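Local coordinates for periplasmic binding protein (Xylanimonas cellulosilytica, PDB 4MX8) that probably captures a solute outside the membrane for an ABC-type importer, as a TroA-like bacterial solute-binding protein, at residues 179-193 against 239-253. Numbering follows the deposited sequence.
Sequences ASGTGLGIMVSGGQL and LLEHDPQWLWVVDRD
With chi1 at -178°, the S189 hydroxyl swings opposite its main-chain N, and D253 folds its carboxylate back beside its own N (chi1 -81°), which brings the two groups together beside the start of helix 252-256. S189 OG donates to D253 OD1 at 3.2 Å, approaching from above the carboxylate plane; OD2 faces G190 in the type I' turn from S189 to Q192. With an alanine in place of D253, the S189 hydroxyl would probably lose this acceptor and the turn be less firmly tied to helix 252-256. S189 OG also lies over one face of the R252 guanidinium, and M187 CG packs 3.7 Å from R252 CB.

Strands 183-189 and 246-251 form the parallel central pair of a mixed four-stranded sheet, flanked by 192-195 and 284-287, in one lobe of a two-lobed binding protein whose lobes are joined, as in TroA-like relatives, by a long helix, here 155-179. Backbone bonds alternate along the pair, W248 N reaching L184 O at 2.9 Å and I186 N reaching W248 O at 2.8 Å. On one face I186 CG1 lies alongside V249 CG2 (3.9 Å), while L184 CD2 crosses L239 CD2 of helix 236-242 at about a right angle, 3.7 Å away. On the other, M187 runs beside V250. W246, stacked on H283, receives A179 CB obliquely at CZ2 (3.6 Å), and its NE1 makes a weak bond to S180 O.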
loop_
_atom_site.group_PDB
_atom_site.type_symbol
_atom_site.label_atom_id
_atom_site.label_comp_id
_atom_site.label_asym_id
_atom_site.label_seq_id
_atom_site.Cartn_x
_atom_site.Cartn_y
_atom_site.Cartn_z
ATOM N N ALA A 179 1.865 -15.967 18.702
ATOM C CA ALA A 179 3.323 -15.827 18.738
ATOM C C ALA A 179 3.729 -15.017 19.958
ATOM O O ALA A 179 4.839 -15.120 20.457
ATOM C CB ALA A 179 3.815 -15.130 17.477
ATOM N N SER A 180 2.796 -14.191 20.405
ATOM C CA SER A 180 3.030 -13.176 21.416
ATOM C C SER A 180 4.307 -12.391 21.165
ATOM O O SER A 180 4.715 -12.135 20.013
ATOM C CB SER A 180 3.042 -13.769 22.823
ATOM O OG SER A 180 2.781 -12.763 23.790
ATOM N N GLY A 181 4.913 -11.996 22.273
ATOM C CA GLY A 181 6.136 -11.253 22.243
ATOM C C GLY A 181 5.949 -9.849 21.743
ATOM O O GLY A 181 4.846 -9.380 21.477
ATOM N N THR A 182 7.082 -9.185 21.630
ATOM C CA THR A 182 7.180 -7.841 21.137
ATOM C C THR A 182 7.754 -7.879 19.704
ATOM O O THR A 182 8.479 -8.821 19.345
ATOM C CB THR A 182 8.117 -7.073 22.058
ATOM O OG1 THR A 182 8.126 -5.709 21.676
ATOM C CG2 THR A 182 9.550 -7.621 21.986
ATOM N N GLY A 183 7.429 -6.885 18.877
ATOM C CA GLY A 183 7.968 -6.848 17.522
ATOM C C GLY A 183 8.458 -5.479 17.078
ATOM O O GLY A 183 8.117 -4.465 17.685
ATOM N N LEU A 184 9.262 -5.445 16.020
ATOM C CA LEU A 184 9.682 -4.181 15.423
ATOM C C LEU A 184 9.679 -4.305 13.910
ATOM O O LEU A 184 10.225 -5.259 13.362
ATOM C CB LEU A 184 11.078 -3.780 15.898
ATOM C CG LEU A 184 11.578 -2.466 15.303
ATOM C CD1 LEU A 184 10.784 -1.309 15.868
ATOM C CD2 LEU A 184 13.059 -2.271 15.530
ATOM N N GLY A 185 9.051 -3.351 13.232
ATOM C CA GLY A 185 9.090 -3.311 11.787
ATOM C C GLY A 185 10.226 -2.413 11.317
ATOM O O GLY A 185 10.404 -1.281 11.796
ATOM N N ILE A 186 11.024 -2.918 10.387
ATOM C CA ILE A 186 12.069 -2.094 9.810
ATOM C C ILE A 186 11.944 -2.042 8.302
ATOM O O ILE A 186 11.347 -2.920 7.674
ATOM C CB ILE A 186 13.504 -2.543 10.194
ATOM C CG1 ILE A 186 13.768 -3.991 9.787
ATOM C CG2 ILE A 186 13.740 -2.342 11.665
ATOM C CD1 ILE A 186 15.220 -4.353 9.827
HETATM N N MSE A 187 12.514 -0.989 7.734
HETATM C CA MSE A 187 12.558 -0.821 6.302
HETATM C C MSE A 187 14.002 -0.575 5.909
HETATM O O MSE A 187 14.616 0.391 6.355
HETATM C CB MSE A 187 11.686 0.355 5.895
HETATM C CG MSE A 187 11.367 0.384 4.421
HETATM SE SE MSE A 187 9.962 1.639 4.079
HETATM C CE MSE A 187 8.434 0.577 4.707
ATOM N N VAL A 188 14.554 -1.468 5.101
ATOM C CA VAL A 188 15.951 -1.370 4.705
ATOM C C VAL A 188 16.081 -0.636 3.376
ATOM O O VAL A 188 15.399 -0.962 2.404
ATOM C CB VAL A 188 16.578 -2.753 4.572
ATOM C CG1 VAL A 188 18.003 -2.622 4.125
ATOM C CG2 VAL A 188 16.484 -3.489 5.881
ATOM N N SER A 189 16.953 0.359 3.334
ATOM C CA SER A 189 17.137 1.118 2.115
ATOM C C SER A 189 18.563 1.636 1.986
ATOM O O SER A 189 18.959 2.577 2.671
ATOM C CB SER A 189 16.157 2.284 2.071
ATOM O OG SER A 189 16.292 3.012 0.862
ATOM N N GLY A 190 19.336 1.030 1.099
ATOM C CA GLY A 190 20.663 1.539 0.849
ATOM C C GLY A 190 21.537 1.228 2.033
ATOM O O GLY A 190 22.382 2.037 2.432
ATOM N N GLY A 191 21.309 0.047 2.603
ATOM C CA GLY A 191 22.151 -0.476 3.666
ATOM C C GLY A 191 21.803 0.138 4.999
ATOM O O GLY A 191 22.395 -0.208 6.021
ATOM N N GLN A 192 20.834 1.051 4.975
ATOM C CA GLN A 192 20.379 1.759 6.163
ATOM C C GLN A 192 19.146 1.087 6.758
ATOM O O GLN A 192 18.444 0.346 6.076
ATOM C CB GLN A 192 20.022 3.187 5.780
ATOM C CG GLN A 192 20.517 4.238 6.738
ATOM C CD GLN A 192 21.718 4.964 6.199
ATOM O OE1 GLN A 192 22.840 4.469 6.285
ATOM N NE2 GLN A 192 21.491 6.143 5.617
ATOM N N LEU A 193 18.874 1.356 8.029
ATOM C CA LEU A 193 17.666 0.836 8.678
ATOM C C LEU A 193 16.744 1.979 9.140
ATOM O O LEU A 193 17.199 2.949 9.727
ATOM C CB LEU A 193 18.042 -0.084 9.854
ATOM C CG LEU A 193 18.149 -1.592 9.587
ATOM C CD1 LEU A 193 19.075 -1.906 8.470
ATOM C CD2 LEU A 193 18.591 -2.347 10.814
ATOM N N LEU A 239 18.847 -2.424 17.289
ATOM C CA LEU A 239 18.138 -3.701 17.308
ATOM C C LEU A 239 18.562 -4.475 18.533
ATOM O O LEU A 239 17.724 -4.967 19.282
ATOM C CB LEU A 239 18.429 -4.519 16.059
ATOM C CG LEU A 239 17.921 -3.899 14.772
ATOM C CD1 LEU A 239 18.257 -4.790 13.601
ATOM C CD2 LEU A 239 16.438 -3.688 14.877
ATOM N N LEU A 240 19.874 -4.547 18.735
ATOM C CA LEU A 240 20.457 -5.310 19.828
ATOM C C LEU A 240 20.075 -4.756 21.192
ATOM O O LEU A 240 19.821 -5.513 22.121
ATOM C CB LEU A 240 21.970 -5.324 19.701
ATOM C CG LEU A 240 22.598 -6.356 20.613
ATOM C CD1 LEU A 240 22.040 -7.722 20.281
ATOM C CD2 LEU A 240 24.069 -6.330 20.416
ATOM N N GLU A 241 20.040 -3.432 21.306
ATOM C CA GLU A 241 19.662 -2.772 22.554
ATOM C C GLU A 241 18.258 -3.137 23.007
ATOM O O GLU A 241 18.082 -3.689 24.095
ATOM C CB GLU A 241 19.780 -1.251 22.422
ATOM C CG GLU A 241 19.028 -0.463 23.488
ATOM C CD GLU A 241 19.508 0.972 23.606
ATOM O OE1 GLU A 241 20.052 1.509 22.615
ATOM O OE2 GLU A 241 19.349 1.563 24.700
ATOM N N HIS A 242 17.280 -2.832 22.156
ATOM C CA HIS A 242 15.864 -3.016 22.457
ATOM C C HIS A 242 15.395 -4.434 22.179
ATOM O O HIS A 242 14.340 -4.855 22.671
ATOM C CB HIS A 242 15.032 -2.015 21.659
ATOM C CG HIS A 242 15.400 -0.597 21.939
ATOM N ND1 HIS A 242 15.266 -0.030 23.187
ATOM C CD2 HIS A 242 15.932 0.361 21.145
ATOM C CE1 HIS A 242 15.688 1.222 23.149
ATOM N NE2 HIS A 242 16.099 1.484 21.921
ATOM N N ASP A 243 16.193 -5.147 21.387
ATOM C CA ASP A 243 16.027 -6.579 21.125
ATOM C C ASP A 243 14.584 -7.076 21.059
ATOM O O ASP A 243 14.085 -7.680 22.006
ATOM C CB ASP A 243 16.836 -7.396 22.133
ATOM C CG ASP A 243 16.875 -8.869 21.783
ATOM O OD1 ASP A 243 16.820 -9.691 22.723
ATOM O OD2 ASP A 243 16.948 -9.200 20.571
ATOM N N PRO A 244 13.912 -6.813 19.934
ATOM C CA PRO A 244 12.542 -7.273 19.733
ATOM C C PRO A 244 12.525 -8.774 19.512
ATOM O O PRO A 244 13.489 -9.312 18.952
ATOM C CB PRO A 244 12.109 -6.546 18.457
ATOM C CG PRO A 244 13.365 -6.261 17.733
ATOM C CD PRO A 244 14.439 -6.086 18.768
ATOM N N GLN A 245 11.454 -9.427 19.963
ATOM C CA GLN A 245 11.284 -10.858 19.789
ATOM C C GLN A 245 11.101 -11.236 18.320
ATOM O O GLN A 245 11.613 -12.254 17.865
ATOM C CB GLN A 245 10.089 -11.344 20.607
ATOM C CG GLN A 245 9.928 -12.850 20.591
ATOM C CD GLN A 245 10.980 -13.531 21.430
ATOM O OE1 GLN A 245 11.451 -12.960 22.409
ATOM N NE2 GLN A 245 11.368 -14.750 21.050
ATOM N N TRP A 246 10.358 -10.416 17.583
ATOM C CA TRP A 246 10.135 -10.647 16.168
ATOM C C TRP A 246 10.574 -9.407 15.410
ATOM O O TRP A 246 10.279 -8.277 15.838
ATOM C CB TRP A 246 8.657 -10.875 15.923
ATOM C CG TRP A 246 8.109 -12.031 16.632
ATOM C CD1 TRP A 246 7.472 -12.026 17.835
ATOM C CD2 TRP A 246 8.143 -13.386 16.195
ATOM N NE1 TRP A 246 7.103 -13.305 18.175
ATOM C CE2 TRP A 246 7.508 -14.159 17.181
ATOM C CE3 TRP A 246 8.649 -14.023 15.063
ATOM C CZ2 TRP A 246 7.364 -15.543 17.067
ATOM C CZ3 TRP A 246 8.510 -15.397 14.953
ATOM C CH2 TRP A 246 7.873 -16.141 15.951
ATOM N N LEU A 247 11.279 -9.612 14.295
ATOM C CA LEU A 247 11.718 -8.512 13.438
ATOM C C LEU A 247 11.058 -8.668 12.078
ATOM O O LEU A 247 11.248 -9.692 11.413
ATOM C CB LEU A 247 13.237 -8.522 13.288
ATOM C CG LEU A 247 13.940 -7.404 12.503
ATOM C CD1 LEU A 247 13.929 -6.105 13.276
ATOM C CD2 LEU A 247 15.366 -7.802 12.181
ATOM N N TRP A 248 10.275 -7.660 11.681
ATOM C CA TRP A 248 9.538 -7.674 10.417
ATOM C C TRP A 248 10.178 -6.735 9.412
ATOM O O TRP A 248 10.182 -5.530 9.619
ATOM C CB TRP A 248 8.104 -7.210 10.638
ATOM C CG TRP A 248 7.295 -8.053 11.580
ATOM C CD1 TRP A 248 7.220 -7.922 12.935
ATOM C CD2 TRP A 248 6.429 -9.137 11.237
ATOM N NE1 TRP A 248 6.364 -8.861 13.459
ATOM C CE2 TRP A 248 5.861 -9.614 12.435
ATOM C CE3 TRP A 248 6.071 -9.744 10.034
ATOM C CZ2 TRP A 248 4.961 -10.666 12.466
ATOM C CZ3 TRP A 248 5.173 -10.788 10.068
ATOM C CH2 TRP A 248 4.632 -11.241 11.275
ATOM N N VAL A 249 10.682 -7.283 8.311
ATOM C CA VAL A 249 11.534 -6.529 7.398
ATOM C C VAL A 249 10.910 -6.258 6.036
ATOM O O VAL A 249 10.441 -7.180 5.366
ATOM C CB VAL A 249 12.837 -7.291 7.152
ATOM C CG1 VAL A 249 13.788 -6.452 6.330
ATOM C CG2 VAL A 249 13.463 -7.680 8.477
ATOM N N VAL A 250 10.927 -4.990 5.633
ATOM C CA VAL A 250 10.518 -4.557 4.290
ATOM C C VAL A 250 11.750 -4.058 3.527
ATOM O O VAL A 250 12.354 -3.054 3.906
ATOM C CB VAL A 250 9.515 -3.390 4.384
ATOM C CG1 VAL A 250 9.174 -2.876 3.028
ATOM C CG2 VAL A 250 8.272 -3.827 5.092
ATOM N N ASP A 251 12.140 -4.753 2.468
ATOM C CA ASP A 251 13.315 -4.349 1.692
ATOM C C ASP A 251 12.907 -3.278 0.675
ATOM O O ASP A 251 12.458 -3.590 -0.424
ATOM C CB ASP A 251 13.880 -5.573 0.976
ATOM C CG ASP A 251 15.179 -5.297 0.262
ATOM O OD1 ASP A 251 15.588 -4.118 0.156
ATOM O OD2 ASP A 251 15.796 -6.287 -0.194
ATOM N N ARG A 252 13.049 -2.010 1.029
ATOM C CA ARG A 252 12.526 -0.946 0.172
ATOM C C ARG A 252 13.283 -0.847 -1.147
ATOM O O ARG A 252 12.700 -0.509 -2.173
ATOM C CB ARG A 252 12.569 0.394 0.899
ATOM C CG ARG A 252 12.032 1.568 0.111
ATOM C CD ARG A 252 12.393 2.862 0.800
ATOM N NE ARG A 252 12.866 3.839 -0.172
ATOM C CZ ARG A 252 13.533 4.946 0.137
ATOM N NH1 ARG A 252 13.806 5.224 1.401
ATOM N NH2 ARG A 252 13.922 5.775 -0.821
ATOM N N ASP A 253 14.579 -1.144 -1.121
ATOM C CA ASP A 253 15.385 -1.095 -2.336
ATOM C C ASP A 253 14.983 -2.167 -3.338
ATOM O O ASP A 253 15.167 -2.002 -4.546
ATOM C CB ASP A 253 16.884 -1.193 -2.018
ATOM C CG ASP A 253 17.471 0.137 -1.578
ATOM O OD1 ASP A 253 16.806 1.182 -1.765
ATOM O OD2 ASP A 253 18.599 0.138 -1.048
#